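Local coordinates for methyl-accepting chemotaxis protein (Vibrio parahaemolyticus, PDB 4EXO) that probably senses small molecules in the periplasm through a PAS-like Cache domain and passes the signal on to the chemotaxis machinery, at the interface of chains A and B. Sequence-based numbering; all coordinates share one arbitrary frame. Chains: chain A/B, Methyl-accepting chemotaxis protein.

Contact 1: the interface of chains A and B. Residues chain A 27-28, 31; chain B 47-48, 51.
A:Pro31 lays the CG and CD edge of its ring against the methyl group of B:Ala51, joining two copies of a single Cache (PAS-like) sensor domain from a chemoreceptor. Receptors of this family work as dimers, which makes this two-fold interface plausibly the physiological one. The close packing gathers round B:Ala51, at the C-terminal end of helix 42-51. Its CB lies 3.8 Å from A:Pro31 CG and 3.5 Å from the backbone O of A:Thr27, so the methyl is wedged between a proline ring and the last turn of helix 2-28. Alanine suits the place because its short side chain lets the two backbones come together. The backbone O of B:Ala51 in turn lies 3.4 Å from A:Thr27 CB, whose lone hydrogen must aim almost straight at it. The hydroxyl OG1 of A:Thr27, set between its own N and carbonyl carbon (chi1 56°), stands 3.8 Å from the same oxygen, which is long for a bond. A:Pro31 is well placed in the first turn of helix 30-34, where its missing N-H costs little, and its rigid ring gives a firm apolar surface.

Towards B:Glu47 and B:Ile48 the fit slackens. The A:Pro31 CG atom is 4.0 Å from the backbone O of B:Glu47, and it is mainly this backbone that makes the approach. The glutamate side chain runs outwards, extended (chi2 173°), leaving its carboxylate OE1 about 6.0 Å from A:Pro31 CB. It presumably faces solvent, as a charged group at a rim would. B:Ile48 comes nearest through its CG2 methyl, 4.0 Å from the backbone O of A:Ala28. That methyl lies anti to the isoleucine N, while CD1, at the end of the other branch, points away from A:Ala28, so a bulky branched residue grazes the partner helix.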
loop_
_atom_site.group_PDB
_atom_site.type_symbol
_atom_site.label_atom_id
_atom_site.label_comp_id
_atom_site.label_asym_id
_atom_site.label_seq_id
_atom_site.Cartn_x
_atom_site.Cartn_y
_atom_site.Cartn_z
ATOM N N THR A 27 3.571 -2.446 -7.554
ATOM C CA THR A 27 4.709 -3.288 -7.176
ATOM C C THR A 27 4.266 -4.648 -6.617
ATOM O O THR A 27 4.947 -5.633 -6.843
ATOM C CB THR A 27 5.683 -2.555 -6.224
ATOM O OG1 THR A 27 4.981 -2.092 -5.069
ATOM C CG2 THR A 27 6.300 -1.337 -6.940
ATOM N N ALA A 28 3.113 -4.715 -5.948
ATOM C CA ALA A 28 2.597 -6.002 -5.472
ATOM C C ALA A 28 2.408 -7.016 -6.598
ATOM O O ALA A 28 2.602 -8.224 -6.373
ATOM C CB ALA A 28 1.292 -5.837 -4.664
ATOM N N PRO A 31 5.959 -9.002 -9.974
ATOM C CA PRO A 31 6.493 -10.333 -10.360
ATOM C C PRO A 31 5.607 -10.982 -11.421
ATOM O O PRO A 31 6.111 -11.486 -12.437
ATOM C CB PRO A 31 6.394 -11.136 -9.061
ATOM C CG PRO A 31 6.510 -10.083 -7.975
ATOM C CD PRO A 31 5.754 -8.898 -8.513
ATOM N N GLU B 47 6.925 -13.685 -1.803
ATOM C CA GLU B 47 7.238 -13.081 -3.099
ATOM C C GLU B 47 6.478 -11.782 -3.400
ATOM O O GLU B 47 7.020 -10.847 -4.032
ATOM C CB GLU B 47 7.075 -14.133 -4.197
ATOM C CG GLU B 47 8.115 -15.227 -4.020
ATOM C CD GLU B 47 7.923 -16.391 -4.958
ATOM O OE1 GLU B 47 7.181 -16.231 -5.959
ATOM O OE2 GLU B 47 8.525 -17.454 -4.689
ATOM N N ILE B 48 5.240 -11.706 -2.922
ATOM C CA ILE B 48 4.446 -10.495 -3.020
ATOM C C ILE B 48 4.987 -9.413 -2.064
ATOM O O ILE B 48 5.205 -8.264 -2.463
ATOM C CB ILE B 48 2.949 -10.767 -2.684
ATOM C CG1 ILE B 48 2.334 -11.690 -3.763
ATOM C CG2 ILE B 48 2.205 -9.443 -2.580
ATOM C CD1 ILE B 48 1.047 -12.327 -3.340
ATOM N N ALA B 51 8.295 -7.732 -3.040
ATOM C CA ALA B 51 8.240 -6.823 -4.206
ATOM C C ALA B 51 7.633 -5.442 -3.907
ATOM O O ALA B 51 7.926 -4.446 -4.605
ATOM C CB ALA B 51 7.464 -7.502 -5.325
#

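Contact 2: the interface of chains A and B. Residues chain A 21, 24-25, 52, 60; chain B 24, 28, 52.
B:Met24 and A:Met24, both selenomethionines, meet selenium to selenium, the SE atoms 3.2 Å apart across the two-fold axis. This is unusually close and should carry little weight, since selenium replaces the methionine sulfur. The side chains cross obliquely, each bent at its end (chi3 67°), which curls the terminal methyl CE back to within 3.5 Å of the partner's CB. A flexible, unbranched methionine suits self-contact on an axis, able to mould itself to its own copy.

Methyl packing continues the core. The CE of B:Met24 presses on that of A:Met52 at 3.3 Å, a compressed approach for two methyl groups. The CE methyls of A:Met52 and B:Met52 point at each other tip to tip, 3.8 Å apart. On the chain B side, the small B:Ala28 lets A:Met52 lie close, B:Ala28 CB to A:Met52 CG at 3.6 Å.

Aromatic contacts flank this core. A:Tyr21 brings the CD1 corner of its ring to 3.5 Å from B:Met24 SE, the side chains crossing at about a right angle. A:Phe60 touches the B:Met24 methyl more lightly, CE2 to CE at 4.0 Å. These flat, rigid rings make a broad apolar wall where the mobile B:Met24 end can settle. The carbonyl oxygen of A:Tyr21 lies in plane at the phenylalanine ring edge.

Within the fold, residues 21 to 28 form the last turns of helix 2-28, where the two copies converge; Met52 directly follows helix 42-51, and Phe60 precedes strand 61-63.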
loop_
_atom_site.group_PDB
_atom_site.type_symbol
_atom_site.label_atom_id
_atom_site.label_comp_id
_atom_site.label_asym_id
_atom_site.label_seq_id
_atom_site.Cartn_x
_atom_site.Cartn_y
_atom_site.Cartn_z
ATOM N N TYR A 21 0.032 4.714 -2.506
ATOM C CA TYR A 21 -0.858 3.543 -2.564
ATOM C C TYR A 21 -0.814 2.915 -3.939
ATOM O O TYR A 21 -0.797 1.687 -4.051
ATOM C CB TYR A 21 -2.311 3.964 -2.271
ATOM C CG TYR A 21 -2.510 4.590 -0.874
ATOM C CD1 TYR A 21 -1.786 4.127 0.218
ATOM C CD2 TYR A 21 -3.442 5.609 -0.673
ATOM C CE1 TYR A 21 -1.970 4.653 1.491
ATOM C CE2 TYR A 21 -3.643 6.151 0.597
ATOM C CZ TYR A 21 -2.909 5.667 1.665
ATOM O OH TYR A 21 -3.075 6.210 2.917
HETATM N N MSE A 24 2.223 0.827 -4.324
HETATM C CA MSE A 24 2.092 -0.464 -3.650
HETATM C C MSE A 24 1.355 -1.498 -4.478
HETATM O O MSE A 24 1.755 -2.662 -4.515
HETATM C CB MSE A 24 1.427 -0.290 -2.285
HETATM C CG MSE A 24 2.236 0.610 -1.385
HETATM SE SE MSE A 24 1.590 0.564 0.439
HETATM C CE MSE A 24 2.027 -1.252 0.931
ATOM N N GLY A 25 0.273 -1.077 -5.129
ATOM C CA GLY A 25 -0.500 -1.982 -5.960
ATOM C C GLY A 25 0.301 -2.447 -7.188
ATOM O O GLY A 25 0.374 -3.633 -7.471
HETATM N N MSE A 52 -6.649 -5.957 -1.779
HETATM C CA MSE A 52 -5.965 -4.851 -1.104
HETATM C C MSE A 52 -6.846 -3.700 -0.604
HETATM O O MSE A 52 -7.775 -3.226 -1.305
HETATM C CB MSE A 52 -4.841 -4.277 -2.004
HETATM C CG MSE A 52 -3.703 -5.268 -2.145
HETATM SE SE MSE A 52 -2.403 -4.765 -3.502
HETATM C CE MSE A 52 -1.573 -3.420 -2.475
ATOM N N PHE A 60 -8.888 -0.748 -5.133
ATOM C CA PHE A 60 -8.550 -0.631 -6.557
ATOM C C PHE A 60 -9.678 -1.009 -7.515
ATOM O O PHE A 60 -10.524 -1.889 -7.209
ATOM C CB PHE A 60 -7.364 -1.532 -6.897
ATOM C CG PHE A 60 -6.075 -1.074 -6.315
ATOM C CD1 PHE A 60 -5.356 -0.036 -6.911
ATOM C CD2 PHE A 60 -5.567 -1.691 -5.176
ATOM C CE1 PHE A 60 -4.139 0.398 -6.388
ATOM C CE2 PHE A 60 -4.328 -1.272 -4.616
ATOM C CZ PHE A 60 -3.613 -0.212 -5.215
HETATM N N MSE B 24 -2.206 -2.500 3.634
HETATM C CA MSE B 24 -2.058 -2.938 2.246
HETATM C C MSE B 24 -1.298 -4.242 2.110
HETATM O O MSE B 24 -1.677 -5.101 1.313
HETATM C CB MSE B 24 -1.405 -1.841 1.406
HETATM C CG MSE B 24 -2.236 -0.582 1.396
HETATM SE SE MSE B 24 -1.603 0.682 0.075
HETATM C CE MSE B 24 -2.012 -0.266 -1.557
ATOM N N ALA B 28 -2.990 -7.590 0.873
ATOM C CA ALA B 28 -2.455 -8.158 -0.369
ATOM C C ALA B 28 -2.241 -9.667 -0.283
ATOM O O ALA B 28 -2.415 -10.369 -1.295
ATOM C CB ALA B 28 -1.159 -7.448 -0.816
HETATM N N MSE B 52 6.763 -5.364 -2.891
HETATM C CA MSE B 52 6.054 -4.116 -2.594
HETATM C C MSE B 52 6.913 -2.932 -2.131
HETATM O O MSE B 52 7.838 -3.075 -1.294
HETATM C CB MSE B 52 4.928 -4.362 -1.560
HETATM C CG MSE B 52 3.808 -5.184 -2.166
HETATM SE SE MSE B 52 2.509 -5.806 -0.858
HETATM C CE MSE B 52 1.648 -4.143 -0.645
#

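The C-alpha centres of contact 1 and contact 2 lie about 10 Å apart, and both draw on the C-terminal part of helix 2-28. Residue 28 serves in each, from chain A in contact 1 and from chain B in contact 2. Helix 42-51 likewise supplies contact 1, and the residue that follows it supplies contact 2. Contact 2 straddles the two-fold axis, whereas contact 1 lies to one side and has a twin with the chains exchanged. Together they join the helical regions of the two subunits, so a shift of helix 2-28 in one subunit could plausibly be felt by the other during signalling.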